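Local coordinates for protein beta-L-arabinobiosidase (Bacteroides thetaiotaomicron, PDB 5MQR) that probably hydrolyses glycosidic linkages during breakdown of complex plant pectin by a gut bacterium, and carries a sialidase-like module, at residues A[447-452]-A[599-604]; A[437-442]-A[457-462]; A[477-482]-A[522-527]; A[487-492]-A[567-572]. All blocks are in the same frame, centred on the assembly; numbering follows the deposited sequence.

Contact 1: residues A[447-452]-A[599-604]; sequences WLKLQD and LAEYRI. With CA (calcium ion), chain J.
Strands 447-452 and 600-604 run antiparallel in one sheet of a beta-sandwich, L448, L450 and D452 standing opposite I604, Y602 and A600 in hydrogen-bonded pairs. L450 N gives Y602 O an almost straight bond (2.8 Å, 175°). On the face that carries K449 and R603, the W447 indole lies across the arginine chain: R603 CB sits over the ring rim, 3.5 Å from W447 CE3, while R603 CD makes a CH-pi contact 3.9 Å from the centroid of the W447 five-membered ring. Swapping the tryptophan for an alanine would probably uncover the R603 methylenes and open a gap beside them, with E444 and E601 still holding the head. K449 runs alongside R603 in this cross-strand ladder, and E444 forms salt bridges with both. E601 serves two neighbours: OE1 receives weak bonds from the R603 guanidinium, whereas OE2 accepts a 2.7 Å bond from Q451 NE2, the amide and carboxylate planes being 42° apart. At the far end D452 CG lies anti to the backbone N (chi1 -169°), carrying the carboxylate away from strand 600-604 to the calcium ion, bound through OD1 (2.4 Å) and OD2 (2.6 Å); OD2 is also hydrogen-bonded to T571 OG1.

Contact 2: residues A[437-442]-A[457-462]; sequences VWAPVS and DYAKVE. With CA (calcium ion), chain J.
V441 places CG1 anti to its backbone N (chi1 172°) and V461 places CG1 anti to its own carbonyl carbon (chi1 -57°), so that the two methyls meet at 3.8 Å across the interior of the beta-sandwich. The strand starting at V441 belongs to one sheet and the strand starting at K460 to the other, and no hydrogen bond joins the two segments. V461 CG1 also reaches V441 CG2, whose other neighbour is A459 CB at 4.0 Å. Farther toward the calcium ion the chains come close through backbone and methyl groups: A459 CB touches A439 O (3.2 Å), and A439 CB lies against the Y458-A459 peptide, 3.4 Å from A459 N. Beyond this buried patch, the D457 side chain looks away from the metal, OD2 being held by T356 and Y434, while OD1 accepts a 3.0 Å bond from Y458 N. D457 contributes its backbone carbonyl instead, to a calcium site completed by D452, D454, E597 and two waters, with D457 O 2.4 Å from the metal.

Contact 3: residues A[477-482]-A[522-527]; sequences LSAGQN and MNYEAG
Y524 packs its ring against A479, Q481 and N482 where two strand ends of the beta-sandwich, 470-479 and 518-523, run out into loops. This is the tight part. N482 CB lies 3.5 Å from Y524 CE2, with Q481 O at the ring edge, 3.4 Å from the same carbon; A479 CB approaches it obliquely at 3.8 Å. With CG between the backbone N and carbonyl carbon (chi1 74°), the N482 amide folds back over the neighbouring loop, and ND2 donates to Y524 O in the carbonyl plane, on a lone pair (2.9 Å). One residue thus touches both the ring and the carbonyl of Y524. The ring's hydroxyl is held as well, by T505 O and by a water bound to Q481 NE2; Q481 OE1 accepts from E601 N. The exposed side, at G480, E525, A526 and G527, is held by backbone and one methyl instead of a ring. Here A526 CB rests on the Q481 backbone, 3.6 Å from Q481 CA, and G527 N gives A479 O a nearly straight 2.8 Å bond. A second water bridges the end of strand 470-479 and the loop, accepting from A479 N at 2.9 Å and donating to E525 O at 2.7 Å.

Contact 4: residues A[487-492]-A[567-572]; sequences LQIDFL and IVFRTG
R570 reaches over Q488 and D490 on the neighbouring antiparallel strand, in the sheet of the beta-sandwich that holds strands 460-468, 564-570, 487-492 and 498-504. Its CB starts 4.1 Å from Q488 O, in the hydrogen-bonded pair that R570 N and Q488 O help to make. CG stands anti to the backbone N (chi1 -176°); CG and CD carry the head outward without touching strand 487-492, while Y458 and K460 pack on R570 from its other flank. A bend at chi3 (36°) turns the head across to strand 487-492. NE donates to G572 O at 2.9 Å, in the guanidinium plane; NH1 donates to a water that in turn donates to D490 OD2. NH2 is shared, giving one hydrogen to Q488 OE1 (2.8 Å) and the other to D490 OD2 in a buried salt bridge (2.9 Å). The carboxylate oxygen is met from above its plane, 53° out of it, while D490 OD1 has its own salt bridge to R501. A leucine in place of the arginine would probably leave Q488 OE1 and G572 O without these donors and D490 with one positive partner fewer. The opposite face of the strands is apolar. I489 CG1 meets F569 CD2 at 3.8 Å. I489 CG2 lies over a face of the F569 ring, which also stacks edge-to-face with F475 of the facing sheet. Next along, F491 CD2 touches I567 CG1 at 3.8 Å.

In the fold
From the N terminus, segment 437-442 opens contact 2, and strand 447-452 opens contact 1 before 457-462 closes contact 2, so these two cross. Contact 1 stays open until 599-604, enclosing contacts 3 and 4. Contact 3 starts at 477-482, contact 4 at 487-492; 522-527 then closes the former before 567-572 closes the latter, so this pair also crosses. Contacts 1 and 4 bind strands within opposite sheets of the sandwich, contact 2 joins the sheets near the calcium ion, and contact 3 joins the ends of strands 470-479 and 518-523, which belong to the two sheets. T571 links three contacts, its OG1 bonding to D452 OD2 and A459 N; Q481 OE1 connects contact 3 to E601 N.

Contact 1: residues A[447-452]-A[599-604]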
loop_
_atom_site.group_PDB
_atom_site.type_symbol
_atom_site.label_atom_id
_atom_site.label_comp_id
_atom_site.label_asym_id
_atom_site.label_seq_id
_atom_site.Cartn_x
_atom_site.Cartn_y
_atom_site.Cartn_z
ATOM N N TRP A 447 -6.127 -23.585 15.499
ATOM C CA TRP A 447 -4.985 -23.136 16.272
ATOM C C TRP A 447 -3.714 -22.891 15.434
ATOM O O TRP A 447 -3.294 -23.744 14.628
ATOM C CB TRP A 447 -4.634 -24.172 17.338
ATOM C CG TRP A 447 -5.703 -24.486 18.360
ATOM C CD1 TRP A 447 -6.399 -25.651 18.476
ATOM C CD2 TRP A 447 -6.120 -23.664 19.446
ATOM N NE1 TRP A 447 -7.257 -25.588 19.531
ATOM C CE2 TRP A 447 -7.112 -24.378 20.150
ATOM C CE3 TRP A 447 -5.788 -22.373 19.867
ATOM C CZ2 TRP A 447 -7.766 -23.854 21.270
ATOM C CZ3 TRP A 447 -6.425 -21.852 20.986
ATOM C CH2 TRP A 447 -7.399 -22.600 21.680
ATOM N N LEU A 448 -3.100 -21.737 15.664
ATOM C CA LEU A 448 -1.705 -21.513 15.301
ATOM C C LEU A 448 -0.868 -22.047 16.459
ATOM O O LEU A 448 -1.024 -21.577 17.587
ATOM C CB LEU A 448 -1.433 -20.035 15.096
ATOM C CG LEU A 448 -0.010 -19.635 14.697
ATOM C CD1 LEU A 448 0.477 -20.330 13.426
ATOM C CD2 LEU A 448 0.024 -18.133 14.516
ATOM N N LYS A 449 -0.015 -23.036 16.192
ATOM C CA LYS A 449 0.718 -23.742 17.258
ATOM C C LYS A 449 2.186 -23.381 17.227
ATOM O O LYS A 449 2.795 -23.348 16.169
ATOM C CB LYS A 449 0.584 -25.256 17.116
ATOM C CG LYS A 449 0.917 -26.052 18.376
ATOM C CD LYS A 449 1.116 -27.561 18.189
ATOM C CE LYS A 449 0.414 -28.142 16.988
ATOM N NZ LYS A 449 0.260 -29.601 17.015
ATOM N N LEU A 450 2.722 -23.114 18.416
ATOM C CA LEU A 450 4.120 -22.893 18.636
ATOM C C LEU A 450 4.625 -24.062 19.476
ATOM O O LEU A 450 4.110 -24.292 20.568
ATOM C CB LEU A 450 4.310 -21.596 19.405
ATOM C CG LEU A 450 3.971 -20.328 18.616
ATOM C CD1 LEU A 450 2.484 -20.170 18.411
ATOM C CD2 LEU A 450 4.501 -19.104 19.351
ATOM N N GLN A 451 5.621 -24.789 18.970
ATOM C CA GLN A 451 6.292 -25.845 19.726
ATOM C C GLN A 451 7.750 -25.450 19.958
ATOM O O GLN A 451 8.299 -24.684 19.186
ATOM C CB GLN A 451 6.210 -27.168 18.991
ATOM C CG GLN A 451 4.804 -27.738 18.895
ATOM C CD GLN A 451 4.723 -28.980 18.015
ATOM O OE1 GLN A 451 5.129 -28.961 16.849
ATOM N NE2 GLN A 451 4.190 -30.062 18.564
ATOM N N ASP A 452 8.338 -25.942 21.055
ATOM C CA ASP A 452 9.695 -25.603 21.461
ATOM C C ASP A 452 10.344 -26.740 22.301
ATOM O O ASP A 452 9.983 -26.955 23.477
ATOM C CB ASP A 452 9.672 -24.301 22.265
ATOM C CG ASP A 452 11.066 -23.704 22.510
ATOM O OD1 ASP A 452 12.098 -24.383 22.376
ATOM O OD2 ASP A 452 11.144 -22.525 22.896
ATOM N N LEU A 599 9.537 -30.652 25.767
ATOM C CA LEU A 599 8.640 -29.959 24.843
ATOM C C LEU A 599 7.678 -29.017 25.550
ATOM O O LEU A 599 7.025 -29.419 26.506
ATOM C CB LEU A 599 7.827 -30.984 24.060
ATOM C CG LEU A 599 6.877 -30.455 22.981
ATOM C CD1 LEU A 599 7.660 -29.751 21.864
ATOM C CD2 LEU A 599 6.048 -31.637 22.462
ATOM N N ALA A 600 7.603 -27.774 25.068
ATOM C CA ALA A 600 6.568 -26.825 25.467
ATOM C C ALA A 600 5.774 -26.471 24.232
ATOM O O ALA A 600 6.364 -26.226 23.163
ATOM C CB ALA A 600 7.180 -25.567 26.068
ATOM N N GLU A 601 4.444 -26.452 24.379
ATOM C CA GLU A 601 3.521 -26.087 23.313
ATOM C C GLU A 601 2.630 -24.932 23.760
ATOM O O GLU A 601 2.194 -24.886 24.906
ATOM C CB GLU A 601 2.589 -27.258 22.946
ATOM C CG GLU A 601 3.266 -28.597 22.704
ATOM C CD GLU A 601 2.357 -29.574 21.974
ATOM O OE1 GLU A 601 1.227 -29.841 22.452
ATOM O OE2 GLU A 601 2.766 -30.066 20.912
ATOM N N TYR A 602 2.314 -24.045 22.818
ATOM C CA TYR A 602 1.283 -23.009 22.994
ATOM C C TYR A 602 0.447 -22.916 21.737
ATOM O O TYR A 602 0.940 -23.129 20.633
ATOM C CB TYR A 602 1.918 -21.655 23.300
ATOM C CG TYR A 602 2.843 -21.723 24.483
ATOM C CD1 TYR A 602 2.353 -21.621 25.782
ATOM C CD2 TYR A 602 4.211 -21.971 24.310
ATOM C CE1 TYR A 602 3.202 -21.722 26.883
ATOM C CE2 TYR A 602 5.057 -22.088 25.408
ATOM C CZ TYR A 602 4.552 -21.946 26.683
ATOM O OH TYR A 602 5.397 -22.043 27.754
ATOM N N ARG A 603 -0.822 -22.586 21.909
ATOM C CA ARG A 603 -1.734 -22.445 20.796
ATOM C C ARG A 603 -2.522 -21.127 20.873
ATOM O O ARG A 603 -2.981 -20.739 21.950
ATOM C CB ARG A 603 -2.702 -23.596 20.818
ATOM C CG ARG A 603 -2.084 -24.925 20.468
ATOM C CD ARG A 603 -3.113 -26.000 20.708
ATOM N NE ARG A 603 -2.650 -27.310 20.300
ATOM C CZ ARG A 603 -1.793 -28.065 20.974
ATOM N NH1 ARG A 603 -1.238 -27.645 22.104
ATOM N NH2 ARG A 603 -1.467 -29.254 20.497
ATOM N N ILE A 604 -2.683 -20.446 19.737
ATOM C CA ILE A 604 -3.560 -19.272 19.678
ATOM C C ILE A 604 -4.574 -19.419 18.552
ATOM O O ILE A 604 -4.346 -20.135 17.586
ATOM C CB ILE A 604 -2.788 -17.932 19.594
ATOM C CG1 ILE A 604 -1.887 -17.886 18.362
ATOM C CG2 ILE A 604 -1.946 -17.739 20.852
ATOM C CD1 ILE A 604 -1.215 -16.543 18.133
HETATM CA CA CA J . 13.568 -22.900 23.648
HETATM O O HOH W 1 15.599 -21.836 24.546
HETATM O O HOH W 2 12.847 -20.853 24.736
#

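Contact 2: residues A[437-442]-A[457-462]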
loop_
_atom_site.group_PDB
_atom_site.type_symbol
_atom_site.label_atom_id
_atom_site.label_comp_id
_atom_site.label_asym_id
_atom_site.label_seq_id
_atom_site.Cartn_x
_atom_site.Cartn_y
_atom_site.Cartn_z
ATOM N N VAL A 437 13.848 -25.715 13.367
ATOM C CA VAL A 437 13.477 -27.146 13.217
ATOM C C VAL A 437 12.963 -27.714 14.552
ATOM O O VAL A 437 11.979 -28.455 14.569
ATOM C CB VAL A 437 14.647 -28.020 12.664
ATOM C CG1 VAL A 437 14.209 -29.483 12.447
ATOM C CG2 VAL A 437 15.137 -27.467 11.336
ATOM N N TRP A 438 13.622 -27.345 15.651
ATOM C CA TRP A 438 13.269 -27.829 16.997
ATOM C C TRP A 438 12.348 -26.893 17.785
ATOM O O TRP A 438 12.057 -27.151 18.955
ATOM C CB TRP A 438 14.541 -28.148 17.794
ATOM C CG TRP A 438 15.192 -29.448 17.389
ATOM C CD1 TRP A 438 14.938 -30.201 16.256
ATOM C CD2 TRP A 438 16.235 -30.141 18.093
ATOM N NE1 TRP A 438 15.758 -31.313 16.226
ATOM C CE2 TRP A 438 16.558 -31.304 17.338
ATOM C CE3 TRP A 438 16.926 -29.895 19.281
ATOM C CZ2 TRP A 438 17.512 -32.225 17.748
ATOM C CZ3 TRP A 438 17.898 -30.823 19.685
ATOM C CH2 TRP A 438 18.174 -31.970 18.911
ATOM N N ALA A 439 11.883 -25.818 17.142
ATOM C CA ALA A 439 10.846 -24.976 17.702
ATOM C C ALA A 439 9.869 -24.545 16.595
ATOM O O ALA A 439 9.691 -23.341 16.356
ATOM C CB ALA A 439 11.465 -23.750 18.396
ATOM N N PRO A 440 9.218 -25.524 15.942
ATOM C CA PRO A 440 8.476 -25.237 14.718
ATOM C C PRO A 440 7.133 -24.583 14.962
ATOM O O PRO A 440 6.524 -24.766 16.026
ATOM C CB PRO A 440 8.270 -26.629 14.108
ATOM C CG PRO A 440 8.174 -27.522 15.287
ATOM C CD PRO A 440 9.117 -26.951 16.310
ATOM N N VAL A 441 6.695 -23.802 13.985
ATOM C CA VAL A 441 5.376 -23.216 13.988
ATOM C C VAL A 441 4.507 -23.985 12.992
ATOM O O VAL A 441 4.964 -24.290 11.908
ATOM C CB VAL A 441 5.472 -21.728 13.603
ATOM C CG1 VAL A 441 4.087 -21.122 13.407
ATOM C CG2 VAL A 441 6.268 -20.981 14.658
ATOM N N SER A 442 3.263 -24.287 13.355
ATOM C CA SER A 442 2.398 -25.077 12.498
ATOM C C SER A 442 0.946 -24.756 12.769
ATOM O O SER A 442 0.643 -24.092 13.746
ATOM C CB SER A 442 2.630 -26.591 12.740
ATOM O OG SER A 442 2.318 -26.915 14.096
ATOM N N ASP A 457 16.897 -21.920 21.092
ATOM C CA ASP A 457 16.070 -21.100 20.210
ATOM C C ASP A 457 14.614 -21.227 20.647
ATOM O O ASP A 457 14.316 -21.958 21.600
ATOM C CB ASP A 457 16.274 -21.506 18.718
ATOM C CG ASP A 457 16.296 -20.290 17.765
ATOM O OD1 ASP A 457 15.643 -19.265 18.095
ATOM O OD2 ASP A 457 16.971 -20.363 16.709
ATOM N N TYR A 458 13.723 -20.508 19.962
ATOM C CA TYR A 458 12.312 -20.508 20.281
ATOM C C TYR A 458 11.491 -20.335 19.023
ATOM O O TYR A 458 12.038 -19.954 17.977
ATOM C CB TYR A 458 11.991 -19.393 21.280
ATOM C CG TYR A 458 12.707 -18.090 21.023
ATOM C CD1 TYR A 458 12.394 -17.279 19.899
ATOM C CD2 TYR A 458 13.673 -17.635 21.908
ATOM C CE1 TYR A 458 13.064 -16.072 19.684
ATOM C CE2 TYR A 458 14.327 -16.429 21.711
ATOM C CZ TYR A 458 14.025 -15.653 20.611
ATOM O OH TYR A 458 14.700 -14.473 20.476
ATOM N N ALA A 459 10.195 -20.635 19.149
ATOM C CA ALA A 459 9.201 -20.373 18.100
ATOM C C ALA A 459 8.739 -18.946 18.287
ATOM O O ALA A 459 8.666 -18.463 19.403
ATOM C CB ALA A 459 8.019 -21.325 18.199
ATOM N N LYS A 460 8.443 -18.267 17.193
ATOM C CA LYS A 460 7.983 -16.896 17.280
ATOM C C LYS A 460 7.109 -16.541 16.091
ATOM O O LYS A 460 7.493 -16.804 14.943
ATOM C CB LYS A 460 9.172 -15.955 17.370
ATOM C CG LYS A 460 8.779 -14.557 17.741
ATOM C CD LYS A 460 9.833 -13.571 17.331
ATOM C CE LYS A 460 9.682 -13.230 15.874
ATOM N NZ LYS A 460 10.944 -12.705 15.295
ATOM N N VAL A 461 5.945 -15.944 16.385
ATOM C CA VAL A 461 5.041 -15.366 15.389
ATOM C C VAL A 461 4.797 -13.883 15.738
ATOM O O VAL A 461 4.770 -13.536 16.917
ATOM C CB VAL A 461 3.731 -16.178 15.247
ATOM C CG1 VAL A 461 4.028 -17.626 14.882
ATOM C CG2 VAL A 461 2.898 -16.174 16.501
ATOM N N GLU A 462 4.690 -13.022 14.716
ATOM C CA GLU A 462 4.405 -11.595 14.868
ATOM C C GLU A 462 3.232 -11.261 13.943
ATOM O O GLU A 462 3.263 -11.593 12.755
ATOM C CB GLU A 462 5.559 -10.656 14.455
ATOM C CG GLU A 462 6.967 -10.982 14.904
ATOM C CD GLU A 462 7.939 -9.779 14.967
ATOM O OE1 GLU A 462 7.660 -8.698 14.426
ATOM O OE2 GLU A 462 9.017 -9.910 15.628
HETATM CA CA CA J . 13.568 -22.900 23.648
HETATM O O HOH W 1 15.599 -21.836 24.546
HETATM O O HOH W 2 12.847 -20.853 24.736
#

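Contact 3: residues A[477-482]-A[522-527]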
loop_
_atom_site.group_PDB
_atom_site.type_symbol
_atom_site.label_atom_id
_atom_site.label_comp_id
_atom_site.label_asym_id
_atom_site.label_seq_id
_atom_site.Cartn_x
_atom_site.Cartn_y
_atom_site.Cartn_z
ATOM N N LEU A 477 -6.200 -18.548 23.858
ATOM C CA LEU A 477 -4.869 -19.010 24.236
ATOM C C LEU A 477 -5.009 -20.306 24.994
ATOM O O LEU A 477 -5.815 -20.406 25.931
ATOM C CB LEU A 477 -4.221 -17.984 25.163
ATOM C CG LEU A 477 -2.858 -18.249 25.792
ATOM C CD1 LEU A 477 -1.758 -18.400 24.753
ATOM C CD2 LEU A 477 -2.554 -17.082 26.718
ATOM N N SER A 478 -4.204 -21.284 24.618
ATOM C CA SER A 478 -4.106 -22.548 25.351
ATOM C C SER A 478 -2.654 -22.947 25.447
ATOM O O SER A 478 -1.917 -22.814 24.478
ATOM C CB SER A 478 -4.871 -23.636 24.618
ATOM O OG SER A 478 -5.083 -24.747 25.473
ATOM N N ALA A 479 -2.254 -23.442 26.607
ATOM C CA ALA A 479 -0.905 -23.950 26.835
ATOM C C ALA A 479 -0.948 -25.459 27.059
ATOM O O ALA A 479 -1.779 -25.954 27.814
ATOM C CB ALA A 479 -0.306 -23.264 28.055
ATOM N N GLY A 480 -0.030 -26.196 26.447
ATOM C CA GLY A 480 0.036 -27.648 26.638
ATOM C C GLY A 480 0.628 -28.129 27.962
ATOM O O GLY A 480 0.795 -29.333 28.156
ATOM N N GLN A 481 0.972 -27.196 28.851
ATOM C CA GLN A 481 1.648 -27.475 30.113
ATOM C C GLN A 481 1.627 -26.190 30.925
ATOM O O GLN A 481 1.408 -25.116 30.362
ATOM C CB GLN A 481 3.096 -27.928 29.878
ATOM C CG GLN A 481 4.027 -26.864 29.272
ATOM C CD GLN A 481 3.598 -26.412 27.893
ATOM O OE1 GLN A 481 3.474 -27.227 26.983
ATOM N NE2 GLN A 481 3.371 -25.120 27.729
ATOM N N ASN A 482 1.853 -26.295 32.231
ATOM C CA ASN A 482 2.038 -25.122 33.096
ATOM C C ASN A 482 3.202 -25.254 34.121
ATOM O O ASN A 482 3.293 -24.480 35.087
ATOM C CB ASN A 482 0.708 -24.811 33.812
ATOM C CG ASN A 482 0.381 -25.795 34.942
ATOM O OD1 ASN A 482 0.993 -26.864 35.068
ATOM N ND2 ASN A 482 -0.602 -25.436 35.755
HETATM N N MSE A 522 -3.040 -14.299 37.261
HETATM C CA MSE A 522 -3.725 -15.548 37.635
HETATM C C MSE A 522 -2.823 -16.739 37.491
HETATM O O MSE A 522 -1.772 -16.639 36.852
HETATM C CB MSE A 522 -4.953 -15.777 36.737
HETATM C CG MSE A 522 -4.594 -15.885 35.252
HETATM SE SE MSE A 522 -6.211 -16.028 34.124
HETATM C CE MSE A 522 -6.891 -17.804 34.631
ATOM N N ASN A 523 -3.229 -17.869 38.083
ATOM C CA ASN A 523 -2.633 -19.183 37.771
ATOM C C ASN A 523 -3.308 -19.730 36.528
ATOM O O ASN A 523 -4.501 -19.526 36.341
ATOM C CB ASN A 523 -2.793 -20.164 38.919
ATOM C CG ASN A 523 -2.101 -19.696 40.182
ATOM O OD1 ASN A 523 -2.689 -19.704 41.242
ATOM N ND2 ASN A 523 -0.866 -19.272 40.070
ATOM N N TYR A 524 -2.552 -20.364 35.648
ATOM C CA TYR A 524 -3.129 -20.972 34.458
ATOM C C TYR A 524 -2.930 -22.468 34.525
ATOM O O TYR A 524 -2.024 -22.956 35.179
ATOM C CB TYR A 524 -2.565 -20.380 33.159
ATOM C CG TYR A 524 -1.146 -20.754 32.832
ATOM C CD1 TYR A 524 -0.082 -20.034 33.362
ATOM C CD2 TYR A 524 -0.863 -21.810 31.957
ATOM C CE1 TYR A 524 1.243 -20.358 33.044
ATOM C CE2 TYR A 524 0.452 -22.141 31.628
ATOM C CZ TYR A 524 1.517 -21.426 32.182
ATOM O OH TYR A 524 2.837 -21.761 31.889
ATOM N N GLU A 525 -3.819 -23.180 33.854
ATOM C CA GLU A 525 -3.789 -24.631 33.805
ATOM C C GLU A 525 -3.491 -25.061 32.380
ATOM O O GLU A 525 -3.761 -24.326 31.427
ATOM C CB GLU A 525 -5.144 -25.182 34.233
ATOM C CG GLU A 525 -5.593 -24.780 35.637
ATOM C CD GLU A 525 -7.109 -24.873 35.783
ATOM O OE1 GLU A 525 -7.642 -26.000 35.745
ATOM O OE2 GLU A 525 -7.777 -23.821 35.900
ATOM N N ALA A 526 -2.929 -26.252 32.247
ATOM C CA ALA A 526 -2.658 -26.846 30.945
ATOM C C ALA A 526 -3.959 -27.300 30.287
ATOM O O ALA A 526 -4.877 -27.712 30.985
ATOM C CB ALA A 526 -1.715 -28.045 31.110
ATOM N N GLY A 527 -4.023 -27.248 28.956
ATOM C CA GLY A 527 -5.164 -27.802 28.199
ATOM C C GLY A 527 -6.475 -27.024 28.256
ATOM O O GLY A 527 -7.512 -27.512 27.827
HETATM O O HOH W 3 -3.925 -23.403 28.929
HETATM O O HOH W 4 4.039 -23.158 29.741
#

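Contact 4: residues A[487-492]-A[567-572]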
loop_
_atom_site.group_PDB
_atom_site.type_symbol
_atom_site.label_atom_id
_atom_site.label_comp_id
_atom_site.label_asym_id
_atom_site.label_seq_id
_atom_site.Cartn_x
_atom_site.Cartn_y
_atom_site.Cartn_z
ATOM N N LEU A 487 6.058 -18.473 27.533
ATOM C CA LEU A 487 5.518 -17.737 26.384
ATOM C C LEU A 487 5.499 -16.260 26.714
ATOM O O LEU A 487 4.875 -15.859 27.693
ATOM C CB LEU A 487 4.108 -18.198 26.038
ATOM C CG LEU A 487 3.494 -17.519 24.814
ATOM C CD1 LEU A 487 4.182 -17.939 23.521
ATOM C CD2 LEU A 487 2.024 -17.843 24.767
ATOM N N GLN A 488 6.202 -15.456 25.916
ATOM C CA GLN A 488 6.127 -13.995 26.060
ATOM C C GLN A 488 5.259 -13.405 24.966
ATOM O O GLN A 488 5.402 -13.790 23.813
ATOM C CB GLN A 488 7.507 -13.383 26.002
ATOM C CG GLN A 488 8.391 -13.871 27.130
ATOM C CD GLN A 488 9.622 -13.022 27.286
ATOM O OE1 GLN A 488 10.158 -12.491 26.298
ATOM N NE2 GLN A 488 10.069 -12.861 28.531
ATOM N N ILE A 489 4.376 -12.481 25.348
ATOM C CA ILE A 489 3.514 -11.758 24.424
ATOM C C ILE A 489 3.831 -10.254 24.536
ATOM O O ILE A 489 3.580 -9.635 25.574
ATOM C CB ILE A 489 2.014 -12.034 24.704
ATOM C CG1 ILE A 489 1.720 -13.523 24.623
ATOM C CG2 ILE A 489 1.138 -11.334 23.668
ATOM C CD1 ILE A 489 0.340 -13.890 25.107
ATOM N N ASP A 490 4.383 -9.693 23.467
ATOM C CA ASP A 490 4.903 -8.330 23.455
ATOM C C ASP A 490 4.089 -7.451 22.497
ATOM O O ASP A 490 3.699 -7.897 21.436
ATOM C CB ASP A 490 6.375 -8.312 22.990
ATOM C CG ASP A 490 7.354 -8.831 24.042
ATOM O OD1 ASP A 490 6.913 -9.338 25.114
ATOM O OD2 ASP A 490 8.590 -8.755 23.769
ATOM N N PHE A 491 3.900 -6.190 22.869
ATOM C CA PHE A 491 3.248 -5.203 22.011
ATOM C C PHE A 491 4.316 -4.193 21.617
ATOM O O PHE A 491 4.854 -3.520 22.476
ATOM C CB PHE A 491 2.104 -4.564 22.771
ATOM C CG PHE A 491 1.111 -5.565 23.280
ATOM C CD1 PHE A 491 1.314 -6.207 24.501
ATOM C CD2 PHE A 491 0.009 -5.915 22.516
ATOM C CE1 PHE A 491 0.406 -7.150 24.967
ATOM C CE2 PHE A 491 -0.899 -6.848 22.973
ATOM C CZ PHE A 491 -0.705 -7.468 24.199
ATOM N N LEU A 492 4.627 -4.130 20.330
ATOM C CA LEU A 492 5.806 -3.410 19.839
ATOM C C LEU A 492 5.483 -2.220 18.941
ATOM O O LEU A 492 4.557 -2.270 18.148
ATOM C CB LEU A 492 6.709 -4.306 19.008
ATOM C CG LEU A 492 7.344 -5.580 19.519
ATOM C CD1 LEU A 492 8.381 -6.061 18.512
ATOM C CD2 LEU A 492 7.987 -5.367 20.867
ATOM N N ILE A 567 2.027 -7.348 17.460
ATOM C CA ILE A 567 1.896 -8.265 18.575
ATOM C C ILE A 567 2.776 -9.476 18.255
ATOM O O ILE A 567 2.693 -10.027 17.167
ATOM C CB ILE A 567 0.423 -8.683 18.836
ATOM C CG1 ILE A 567 -0.466 -7.449 19.031
ATOM C CG2 ILE A 567 0.305 -9.523 20.098
ATOM C CD1 ILE A 567 -1.159 -7.047 17.763
ATOM N N VAL A 568 3.618 -9.860 19.220
ATOM C CA VAL A 568 4.649 -10.888 19.080
ATOM C C VAL A 568 4.367 -11.978 20.109
ATOM O O VAL A 568 4.108 -11.681 21.284
ATOM C CB VAL A 568 6.069 -10.305 19.329
ATOM C CG1 VAL A 568 7.142 -11.396 19.356
ATOM C CG2 VAL A 568 6.421 -9.265 18.271
ATOM N N PHE A 569 4.416 -13.232 19.666
ATOM C CA PHE A 569 4.247 -14.388 20.541
ATOM C C PHE A 569 5.547 -15.185 20.390
ATOM O O PHE A 569 5.887 -15.621 19.267
ATOM C CB PHE A 569 3.022 -15.228 20.142
ATOM C CG PHE A 569 1.706 -14.470 20.125
ATOM C CD1 PHE A 569 1.395 -13.614 19.093
ATOM C CD2 PHE A 569 0.759 -14.674 21.109
ATOM C CE1 PHE A 569 0.188 -12.929 19.061
ATOM C CE2 PHE A 569 -0.457 -14.010 21.088
ATOM C CZ PHE A 569 -0.754 -13.142 20.061
ATOM N N ARG A 570 6.283 -15.359 21.499
ATOM C CA ARG A 570 7.621 -15.956 21.468
ATOM C C ARG A 570 7.786 -16.967 22.605
ATOM O O ARG A 570 7.508 -16.635 23.764
ATOM C CB ARG A 570 8.661 -14.842 21.628
ATOM C CG ARG A 570 10.100 -15.294 21.521
ATOM C CD ARG A 570 11.096 -14.188 21.841
ATOM N NE ARG A 570 10.622 -13.308 22.899
ATOM C CZ ARG A 570 10.211 -12.053 22.744
ATOM N NH1 ARG A 570 10.236 -11.461 21.561
ATOM N NH2 ARG A 570 9.762 -11.376 23.802
ATOM N N THR A 571 8.282 -18.168 22.306
ATOM C CA THR A 571 8.356 -19.228 23.338
ATOM C C THR A 571 9.668 -19.180 24.135
ATOM O O THR A 571 10.224 -20.205 24.480
ATOM C CB THR A 571 8.169 -20.640 22.733
ATOM O OG1 THR A 571 9.289 -20.959 21.910
ATOM C CG2 THR A 571 6.875 -20.705 21.908
ATOM N N GLY A 572 10.157 -17.984 24.426
ATOM C CA GLY A 572 11.457 -17.793 25.080
ATOM C C GLY A 572 11.754 -16.330 25.353
ATOM O O GLY A 572 11.052 -15.436 24.885
HETATM O O HOH W 5 9.560 -8.634 21.117
#